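Local structure of probable fatty acyl-CoA transferase Rv3272 (Mycobacterium tuberculosis, 5YX6) at residues Val174-Ala185 with Val202-Leu213; Ala345-Val353 with Thr361-Tyr369. The protein probably acts in fatty acid metabolism as a family III CoA transferase, binding fatty acyl-CoAs of varying chain length with highest affinity for palmitoyl-CoA. All coordinates share one frame; numbering follows the deposited sequence.

Interaction 1 (Val174-Ala185 with Val202-Leu213); sequences VDNASGHVLAQA and VQVAMYDVAVGL
In the Rossmann-fold domain, helix 174-185 runs back over one edge strand of the chain's parallel sheet, V181, L182 and A185 meeting V202 and V204, while V174, A177 and S178 meet helix 206-213. The axis of helix 174-185 lies 8.7 Å from that of strand 202-205 at 166°, nearly antiparallel, but crosses helix 206-213 at 104°. V204 splits its two methyls between successive helix residues: CG1 faces V181 CG1, and CG2 lies 3.9 Å from L182 CD1. A185 CB presses on V202 CG1 at 3.4 Å, tighter than usual carbon contact. Along helix 206-213, V181 CG2 and V209 CG2 approach tip to tip, and A177 CB touches both V209 CG1 and L213 CD1. S178 OG, anti to its own carbonyl carbon (chi1 -70°), turns back to donate to V174 O at 2.7 Å; this carbonyl also accepts S178 N from the opposite face of its plane. The buried hydroxyl is thus satisfied within its helix while packing against M206 CG. The M206 chain bends at its last torsion, bringing CE to 3.8 Å from V174 CG1 and 3.2 Å from OD1 of D175, the inferred nucleophile. D146 OD2 accepts a hydrogen bond from D175 N. Strand 126-131, helix 173-196 and the neighbouring parallel strand 201-205 make a beta-alpha-beta crossover, with helix 146-152 also inserted, the repeating element of Rossmann-like folds.

Interaction 2 (Ala345-Val353 with Thr361-Tyr369); sequences AENDLTLEV and TVIRTPARY
L349 lays CD2 over one face of the R364 guanidinium, offset toward its rim and 3.8 Å from NH2, while R368 NE lies over the opposite face. This layered group sits at the open end of the antiparallel beta hairpin formed by strands 350-353 and 361-363. R364 carries its chain extended from CG to NE, and the guanidinium edge donates to two successive carbonyls whose oxygens lie close to its plane: NH2 bonds to N347 O at 2.8 Å, almost straight at 173° and in the carbonyl plane, whereas NE reaches D348 O at 2.9 Å from above that carbonyl's plane. On its own segment NH1 donates to T365 O and P366 O, so bonds to four carbonyls fix the rotation of the group. NH2 also forms a salt bridge with D208 of the second subunit, whose other carboxylate oxygen accepts from N347 ND2.

The backbone bond from R364 N to L349 O continues the ladder beyond the strands. L351 and V362 form the hydrogen-bonded pair, with L351 N 2.8 Å from V362 O and V362 N 2.9 Å from L351 O. On their side of the hairpin V362 CG2 lies 3.9 Å from V353 CG2. It also touches L351 CD1. On the other side T350 CB rests on T361 CG2, and the E352 chain, bent at chi2 (-55°), curls its carboxylate back so that T361 OG1 donates to the syn lone pair of E352 OE2 at 3.0 Å.

In the fold
Going from the N terminus, interaction 1 comes first: it closes a loop of 16 residues, mostly the rest of helix 173-196, as the chain returns to the parallel sheet. Interaction 2 opens well after it and closes a shorter loop of seven residues across the hairpin. The two are in series, neither nested nor crossed, with centres about 22 Å apart. They nevertheless meet within the chain, where H180 CE1 packs against P366 CD at 3.6 Å. Each also reaches the second subunit: V202 and Q203 of interaction 1, and R368 and Y369 of interaction 2, join antiparallel ladders with strands of that subunit, and V202 packs on its Y369, so both contacts tie the Rossmann core and hairpin across the homodimer.

Interaction 1 (Val174-Ala185 with Val202-Leu213)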
loop_
_atom_site.group_PDB
_atom_site.type_symbol
_atom_site.label_atom_id
_atom_site.label_comp_id
_atom_site.label_asym_id
_atom_site.label_seq_id
_atom_site.Cartn_x
_atom_site.Cartn_y
_atom_site.Cartn_z
ATOM N N VAL A 174 1.902 6.181 2.068
ATOM C CA VAL A 174 1.717 6.545 0.669
ATOM C C VAL A 174 2.985 6.271 -0.146
ATOM O O VAL A 174 2.912 5.776 -1.271
ATOM C CB VAL A 174 1.295 8.018 0.536
ATOM C CG1 VAL A 174 1.338 8.462 -0.913
ATOM C CG2 VAL A 174 -0.098 8.204 1.101
ATOM N N ASP A 175 4.138 6.576 0.441
ATOM C CA ASP A 175 5.434 6.217 -0.130
ATOM C C ASP A 175 5.576 4.719 -0.359
ATOM O O ASP A 175 5.867 4.276 -1.462
ATOM C CB ASP A 175 6.573 6.675 0.784
ATOM C CG ASP A 175 6.923 8.135 0.604
ATOM O OD1 ASP A 175 6.400 8.757 -0.339
ATOM O OD2 ASP A 175 7.745 8.653 1.394
ATOM N N ASN A 176 5.376 3.936 0.694
ATOM C CA ASN A 176 5.648 2.517 0.607
ATOM C C ASN A 176 4.632 1.816 -0.284
ATOM O O ASN A 176 5.004 0.952 -1.082
ATOM C CB ASN A 176 5.702 1.905 2.004
ATOM C CG ASN A 176 6.901 2.421 2.811
ATOM O OD1 ASN A 176 8.034 2.456 2.320
ATOM N ND2 ASN A 176 6.650 2.836 4.047
ATOM N N ALA A 177 3.371 2.225 -0.212
ATOM C CA ALA A 177 2.369 1.689 -1.132
ATOM C C ALA A 177 2.678 2.071 -2.577
ATOM O O ALA A 177 2.510 1.254 -3.487
ATOM C CB ALA A 177 0.967 2.162 -0.751
ATOM N N SER A 178 3.144 3.299 -2.795
ATOM C CA SER A 178 3.450 3.751 -4.154
ATOM C C SER A 178 4.597 2.956 -4.750
ATOM O O SER A 178 4.577 2.624 -5.926
ATOM C CB SER A 178 3.792 5.242 -4.181
ATOM O OG SER A 178 2.641 6.026 -3.925
ATOM N N GLY A 179 5.593 2.644 -3.931
ATOM C CA GLY A 179 6.695 1.802 -4.356
ATOM C C GLY A 179 6.262 0.446 -4.882
ATOM O O GLY A 179 6.747 -0.009 -5.914
ATOM N N HIS A 180 5.343 -0.204 -4.178
ATOM C CA HIS A 180 4.872 -1.518 -4.608
ATOM C C HIS A 180 4.024 -1.449 -5.875
ATOM O O HIS A 180 4.062 -2.377 -6.688
ATOM C CB HIS A 180 4.100 -2.203 -3.471
ATOM C CG HIS A 180 4.996 -2.695 -2.376
ATOM N ND1 HIS A 180 5.908 -3.709 -2.565
ATOM C CD2 HIS A 180 5.183 -2.254 -1.109
ATOM C CE1 HIS A 180 6.591 -3.901 -1.451
ATOM N NE2 HIS A 180 6.176 -3.025 -0.555
ATOM N N VAL A 181 3.270 -0.361 -6.047
ATOM C CA VAL A 181 2.420 -0.207 -7.226
ATOM C C VAL A 181 3.273 0.039 -8.474
ATOM O O VAL A 181 3.014 -0.521 -9.540
ATOM C CB VAL A 181 1.415 0.944 -7.057
ATOM C CG1 VAL A 181 0.682 1.182 -8.366
ATOM C CG2 VAL A 181 0.417 0.621 -5.958
ATOM N N LEU A 182 4.310 0.851 -8.318
ATOM C CA LEU A 182 5.269 1.087 -9.381
ATOM C C LEU A 182 5.963 -0.209 -9.797
ATOM O O LEU A 182 6.114 -0.483 -10.990
ATOM C CB LEU A 182 6.308 2.119 -8.944
ATOM C CG LEU A 182 7.347 2.473 -10.005
ATOM C CD1 LEU A 182 6.704 3.022 -11.276
ATOM C CD2 LEU A 182 8.325 3.476 -9.432
ATOM N N ALA A 183 6.406 -0.980 -8.805
ATOM C CA ALA A 183 7.047 -2.265 -9.054
ATOM C C ALA A 183 6.098 -3.183 -9.813
ATOM O O ALA A 183 6.491 -3.849 -10.778
ATOM C CB ALA A 183 7.490 -2.910 -7.748
ATOM N N GLN A 184 4.846 -3.207 -9.370
ATOM C CA GLN A 184 3.796 -3.944 -10.061
ATOM C C GLN A 184 3.714 -3.517 -11.535
ATOM O O GLN A 184 3.689 -4.354 -12.444
ATOM C CB GLN A 184 2.458 -3.720 -9.351
ATOM C CG GLN A 184 1.225 -4.183 -10.101
ATOM C CD GLN A 184 -0.036 -3.490 -9.609
ATOM O OE1 GLN A 184 -0.634 -2.675 -10.316
ATOM N NE2 GLN A 184 -0.444 -3.808 -8.388
ATOM N N ALA A 185 3.714 -2.210 -11.766
ATOM C CA ALA A 185 3.555 -1.688 -13.111
ATOM C C ALA A 185 4.761 -1.989 -14.005
ATOM O O ALA A 185 4.607 -2.255 -15.191
ATOM C CB ALA A 185 3.304 -0.211 -13.052
ATOM N N VAL A 202 5.028 3.705 -18.559
ATOM C CA VAL A 202 4.261 3.457 -17.363
ATOM C C VAL A 202 4.286 4.686 -16.441
ATOM O O VAL A 202 5.331 5.315 -16.267
ATOM C CB VAL A 202 4.820 2.203 -16.656
ATOM C CG1 VAL A 202 4.417 2.162 -15.222
ATOM C CG2 VAL A 202 4.373 0.953 -17.388
ATOM N N GLN A 203 3.135 5.040 -15.869
ATOM C CA GLN A 203 3.056 6.204 -14.984
ATOM C C GLN A 203 2.287 5.875 -13.709
ATOM O O GLN A 203 1.211 5.273 -13.749
ATOM C CB GLN A 203 2.416 7.399 -15.701
ATOM C CG GLN A 203 3.271 7.958 -16.831
ATOM C CD GLN A 203 2.607 9.106 -17.583
ATOM O OE1 GLN A 203 1.815 8.885 -18.501
ATOM N NE2 GLN A 203 2.948 10.338 -17.211
ATOM N N VAL A 204 2.865 6.248 -12.574
ATOM C CA VAL A 204 2.242 6.035 -11.273
ATOM C C VAL A 204 2.287 7.326 -10.463
ATOM O O VAL A 204 3.357 7.907 -10.280
ATOM C CB VAL A 204 2.944 4.915 -10.485
ATOM C CG1 VAL A 204 2.358 4.802 -9.078
ATOM C CG2 VAL A 204 2.832 3.599 -11.215
ATOM N N ALA A 205 1.125 7.796 -10.016
ATOM C CA ALA A 205 1.049 8.988 -9.164
ATOM C C ALA A 205 0.754 8.608 -7.712
ATOM O O ALA A 205 -0.136 7.794 -7.442
ATOM C CB ALA A 205 0.001 9.945 -9.684
ATOM N N MET A 206 1.520 9.179 -6.784
ATOM C CA MET A 206 1.324 8.909 -5.364
ATOM C C MET A 206 -0.092 9.289 -4.940
ATOM O O MET A 206 -0.731 8.595 -4.141
ATOM C CB MET A 206 2.354 9.655 -4.519
ATOM C CG MET A 206 3.727 8.982 -4.437
ATOM S SD MET A 206 5.000 10.077 -3.742
ATOM C CE MET A 206 4.348 10.384 -2.105
ATOM N N TYR A 207 -0.583 10.389 -5.490
ATOM C CA TYR A 207 -1.943 10.812 -5.219
ATOM C C TYR A 207 -2.953 9.738 -5.614
ATOM O O TYR A 207 -3.877 9.435 -4.849
ATOM C CB TYR A 207 -2.238 12.115 -5.948
ATOM C CG TYR A 207 -3.620 12.670 -5.691
ATOM C CD1 TYR A 207 -3.909 13.341 -4.508
ATOM C CD2 TYR A 207 -4.618 12.572 -6.650
ATOM C CE1 TYR A 207 -5.164 13.872 -4.277
ATOM C CE2 TYR A 207 -5.872 13.099 -6.427
ATOM C CZ TYR A 207 -6.136 13.752 -5.243
ATOM O OH TYR A 207 -7.382 14.280 -5.020
ATOM N N ASP A 208 -2.771 9.168 -6.806
ATOM C CA ASP A 208 -3.673 8.134 -7.317
ATOM C C ASP A 208 -3.654 6.905 -6.419
ATOM O O ASP A 208 -4.688 6.298 -6.171
ATOM C CB ASP A 208 -3.308 7.746 -8.753
ATOM C CG ASP A 208 -3.563 8.871 -9.749
ATOM O OD1 ASP A 208 -4.131 9.900 -9.325
ATOM O OD2 ASP A 208 -3.202 8.727 -10.947
ATOM N N VAL A 209 -2.474 6.558 -5.921
ATOM C CA VAL A 209 -2.343 5.448 -4.998
ATOM C C VAL A 209 -3.089 5.724 -3.693
ATOM O O VAL A 209 -3.781 4.850 -3.174
ATOM C CB VAL A 209 -0.876 5.146 -4.702
ATOM C CG1 VAL A 209 -0.771 4.028 -3.666
ATOM C CG2 VAL A 209 -0.145 4.759 -5.998
ATOM N N ALA A 210 -2.948 6.942 -3.173
ATOM C CA ALA A 210 -3.573 7.327 -1.914
ATOM C C ALA A 210 -5.089 7.298 -2.027
ATOM O O ALA A 210 -5.772 6.780 -1.142
ATOM C CB ALA A 210 -3.109 8.706 -1.483
ATOM N N VAL A 211 -5.602 7.845 -3.127
ATOM C CA VAL A 211 -7.029 7.791 -3.426
ATOM C C VAL A 211 -7.468 6.329 -3.464
ATOM O O VAL A 211 -8.474 5.954 -2.866
ATOM C CB VAL A 211 -7.351 8.499 -4.768
ATOM C CG1 VAL A 211 -8.700 8.067 -5.303
ATOM C CG2 VAL A 211 -7.293 10.024 -4.606
ATOM N N GLY A 212 -6.680 5.503 -4.143
ATOM C CA GLY A 212 -6.966 4.086 -4.240
ATOM C C GLY A 212 -7.053 3.385 -2.899
ATOM O O GLY A 212 -7.918 2.546 -2.699
ATOM N N LEU A 213 -6.161 3.725 -1.978
ATOM C CA LEU A 213 -6.190 3.126 -0.644
ATOM C C LEU A 213 -7.469 3.447 0.136
ATOM O O LEU A 213 -7.854 2.688 1.016
ATOM C CB LEU A 213 -4.960 3.567 0.160
ATOM C CG LEU A 213 -3.612 3.079 -0.394
ATOM C CD1 LEU A 213 -2.462 3.669 0.411
ATOM C CD2 LEU A 213 -3.528 1.544 -0.402
#

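Interaction 2 (Ala345-Val353 with Thr361-Tyr369)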
loop_
_atom_site.group_PDB
_atom_site.type_symbol
_atom_site.label_atom_id
_atom_site.label_comp_id
_atom_site.label_asym_id
_atom_site.label_seq_id
_atom_site.Cartn_x
_atom_site.Cartn_y
_atom_site.Cartn_z
ATOM N N ALA A 345 8.596 -12.917 15.053
ATOM C CA ALA A 345 9.764 -13.776 14.935
ATOM C C ALA A 345 9.493 -14.913 13.953
ATOM O O ALA A 345 10.354 -15.319 13.172
ATOM C CB ALA A 345 10.148 -14.326 16.296
ATOM N N GLU A 346 8.269 -15.410 14.006
ATOM C CA GLU A 346 7.812 -16.514 13.176
ATOM C C GLU A 346 7.859 -16.225 11.665
ATOM O O GLU A 346 8.082 -17.127 10.868
ATOM C CB GLU A 346 6.396 -16.881 13.612
ATOM C CG GLU A 346 5.773 -18.062 12.919
ATOM C CD GLU A 346 4.471 -18.466 13.582
ATOM O OE1 GLU A 346 3.414 -18.294 12.940
ATOM O OE2 GLU A 346 4.503 -18.924 14.752
ATOM N N ASN A 347 7.649 -14.970 11.277
ATOM C CA ASN A 347 7.526 -14.617 9.863
ATOM C C ASN A 347 8.845 -14.228 9.205
ATOM O O ASN A 347 8.871 -13.890 8.020
ATOM C CB ASN A 347 6.519 -13.487 9.687
ATOM C CG ASN A 347 5.097 -13.978 9.733
ATOM O OD1 ASN A 347 4.843 -15.118 10.091
ATOM N ND2 ASN A 347 4.157 -13.117 9.382
ATOM N N ASP A 348 9.928 -14.287 9.976
ATOM C CA ASP A 348 11.267 -14.136 9.438
ATOM C C ASP A 348 11.364 -12.825 8.656
ATOM O O ASP A 348 11.707 -12.795 7.465
ATOM C CB ASP A 348 11.602 -15.346 8.567
ATOM C CG ASP A 348 13.062 -15.422 8.211
ATOM O OD1 ASP A 348 13.861 -14.703 8.852
ATOM O OD2 ASP A 348 13.410 -16.211 7.299
ATOM N N LEU A 349 11.029 -11.737 9.338
ATOM C CA LEU A 349 10.805 -10.465 8.683
ATOM C C LEU A 349 12.056 -9.590 8.575
ATOM O O LEU A 349 12.014 -8.532 7.959
ATOM C CB LEU A 349 9.710 -9.714 9.425
ATOM C CG LEU A 349 8.290 -10.127 9.074
ATOM C CD1 LEU A 349 7.325 -9.748 10.191
ATOM C CD2 LEU A 349 7.899 -9.447 7.774
ATOM N N THR A 350 13.160 -10.025 9.173
ATOM C CA THR A 350 14.359 -9.196 9.243
ATOM C C THR A 350 15.553 -9.781 8.482
ATOM O O THR A 350 15.631 -10.989 8.266
ATOM C CB THR A 350 14.773 -8.938 10.702
ATOM O OG1 THR A 350 15.065 -10.180 11.353
ATOM C CG2 THR A 350 13.652 -8.222 11.448
ATOM N N LEU A 351 16.469 -8.908 8.070
ATOM C CA LEU A 351 17.758 -9.322 7.504
ATOM C C LEU A 351 18.912 -8.529 8.102
ATOM O O LEU A 351 18.730 -7.402 8.570
ATOM C CB LEU A 351 17.802 -9.124 5.982
ATOM C CG LEU A 351 16.575 -9.339 5.110
ATOM C CD1 LEU A 351 16.487 -8.206 4.092
ATOM C CD2 LEU A 351 16.665 -10.693 4.413
ATOM N N GLU A 352 20.101 -9.129 8.080
ATOM C CA GLU A 352 21.302 -8.466 8.575
ATOM C C GLU A 352 22.139 -7.931 7.417
ATOM O O GLU A 352 22.458 -8.660 6.478
ATOM C CB GLU A 352 22.143 -9.423 9.423
ATOM C CG GLU A 352 21.420 -9.942 10.644
ATOM C CD GLU A 352 20.889 -8.824 11.517
ATOM O OE1 GLU A 352 21.610 -7.820 11.702
ATOM O OE2 GLU A 352 19.743 -8.944 12.012
ATOM N N VAL A 353 22.518 -6.664 7.513
ATOM C CA VAL A 353 23.306 -6.006 6.488
ATOM C C VAL A 353 24.615 -5.598 7.140
ATOM O O VAL A 353 24.616 -4.763 8.048
ATOM C CB VAL A 353 22.593 -4.765 5.917
ATOM C CG1 VAL A 353 23.304 -4.272 4.669
ATOM C CG2 VAL A 353 21.151 -5.082 5.613
ATOM N N THR A 361 20.133 -4.224 11.204
ATOM C CA THR A 361 18.915 -5.007 10.965
ATOM C C THR A 361 17.865 -4.246 10.149
ATOM O O THR A 361 17.485 -3.134 10.501
ATOM C CB THR A 361 18.288 -5.439 12.299
ATOM O OG1 THR A 361 19.254 -6.180 13.055
ATOM C CG2 THR A 361 17.064 -6.304 12.064
ATOM N N VAL A 362 17.388 -4.841 9.058
ATOM C CA VAL A 362 16.323 -4.206 8.289
ATOM C C VAL A 362 15.187 -5.188 8.008
ATOM O O VAL A 362 15.323 -6.391 8.240
ATOM C CB VAL A 362 16.843 -3.613 6.945
ATOM C CG1 VAL A 362 17.992 -2.643 7.189
ATOM C CG2 VAL A 362 17.264 -4.711 5.968
ATOM N N ILE A 363 14.075 -4.660 7.505
ATOM C CA ILE A 363 12.882 -5.454 7.208
ATOM C C ILE A 363 12.795 -5.825 5.721
ATOM O O ILE A 363 12.993 -4.969 4.854
ATOM C CB ILE A 363 11.608 -4.695 7.615
ATOM C CG1 ILE A 363 11.616 -4.430 9.122
ATOM C CG2 ILE A 363 10.366 -5.464 7.184
ATOM C CD1 ILE A 363 10.497 -3.547 9.573
ATOM N N ARG A 364 12.515 -7.094 5.428
ATOM C CA ARG A 364 12.411 -7.561 4.044
ATOM C C ARG A 364 11.150 -7.057 3.335
ATOM O O ARG A 364 10.229 -6.545 3.975
ATOM C CB ARG A 364 12.451 -9.094 3.994
ATOM C CG ARG A 364 11.286 -9.774 4.683
ATOM C CD ARG A 364 11.178 -11.237 4.289
ATOM N NE ARG A 364 10.188 -11.935 5.113
ATOM C CZ ARG A 364 8.884 -11.953 4.858
ATOM N NH1 ARG A 364 8.412 -11.333 3.779
ATOM N NH2 ARG A 364 8.055 -12.606 5.669
ATOM N N THR A 365 11.128 -7.193 2.008
ATOM C CA THR A 365 9.926 -6.915 1.226
ATOM C C THR A 365 8.910 -8.046 1.477
ATOM O O THR A 365 9.294 -9.185 1.735
ATOM C CB THR A 365 10.248 -6.766 -0.290
ATOM O OG1 THR A 365 11.036 -7.876 -0.742
ATOM C CG2 THR A 365 11.014 -5.464 -0.550
ATOM N N PRO A 366 7.609 -7.726 1.408
ATOM C CA PRO A 366 6.573 -8.634 1.913
ATOM C C PRO A 366 6.316 -9.907 1.098
ATOM O O PRO A 366 6.117 -10.950 1.712
ATOM C CB PRO A 366 5.311 -7.756 1.919
ATOM C CG PRO A 366 5.609 -6.626 0.987
ATOM C CD PRO A 366 7.076 -6.396 1.058
ATOM N N ALA A 367 6.344 -9.852 -0.229
ATOM C CA ALA A 367 5.994 -11.037 -1.017
ATOM C C ALA A 367 7.051 -12.141 -0.928
ATOM O O ALA A 367 8.249 -11.870 -1.015
ATOM C CB ALA A 367 5.760 -10.659 -2.461
ATOM N N ARG A 368 6.582 -13.381 -0.768
ATOM C CA ARG A 368 7.427 -14.570 -0.617
ATOM C C ARG A 368 7.196 -15.615 -1.725
ATOM O O ARG A 368 6.093 -15.731 -2.253
ATOM C CB ARG A 368 7.157 -15.207 0.739
ATOM C CG ARG A 368 6.938 -14.196 1.864
ATOM C CD ARG A 368 6.995 -14.852 3.249
ATOM N NE ARG A 368 8.329 -15.283 3.650
ATOM C CZ ARG A 368 8.581 -15.945 4.776
ATOM N NH1 ARG A 368 7.590 -16.257 5.601
ATOM N NH2 ARG A 368 9.821 -16.296 5.083
ATOM N N TYR A 369 8.233 -16.381 -2.061
ATOM C CA TYR A 369 8.192 -17.330 -3.185
ATOM C C TYR A 369 8.848 -18.646 -2.779
ATOM O O TYR A 369 9.790 -18.656 -1.982
ATOM C CB TYR A 369 8.891 -16.755 -4.434
ATOM C CG TYR A 369 8.373 -15.395 -4.859
ATOM C CD1 TYR A 369 8.819 -14.238 -4.229
ATOM C CD2 TYR A 369 7.433 -15.264 -5.876
ATOM C CE1 TYR A 369 8.348 -12.996 -4.595
ATOM C CE2 TYR A 369 6.957 -14.011 -6.258
ATOM C CZ TYR A 369 7.421 -12.885 -5.606
ATOM O OH TYR A 369 6.973 -11.636 -5.957
HETATM O O HOH W 1 8.531 -17.429 8.147
#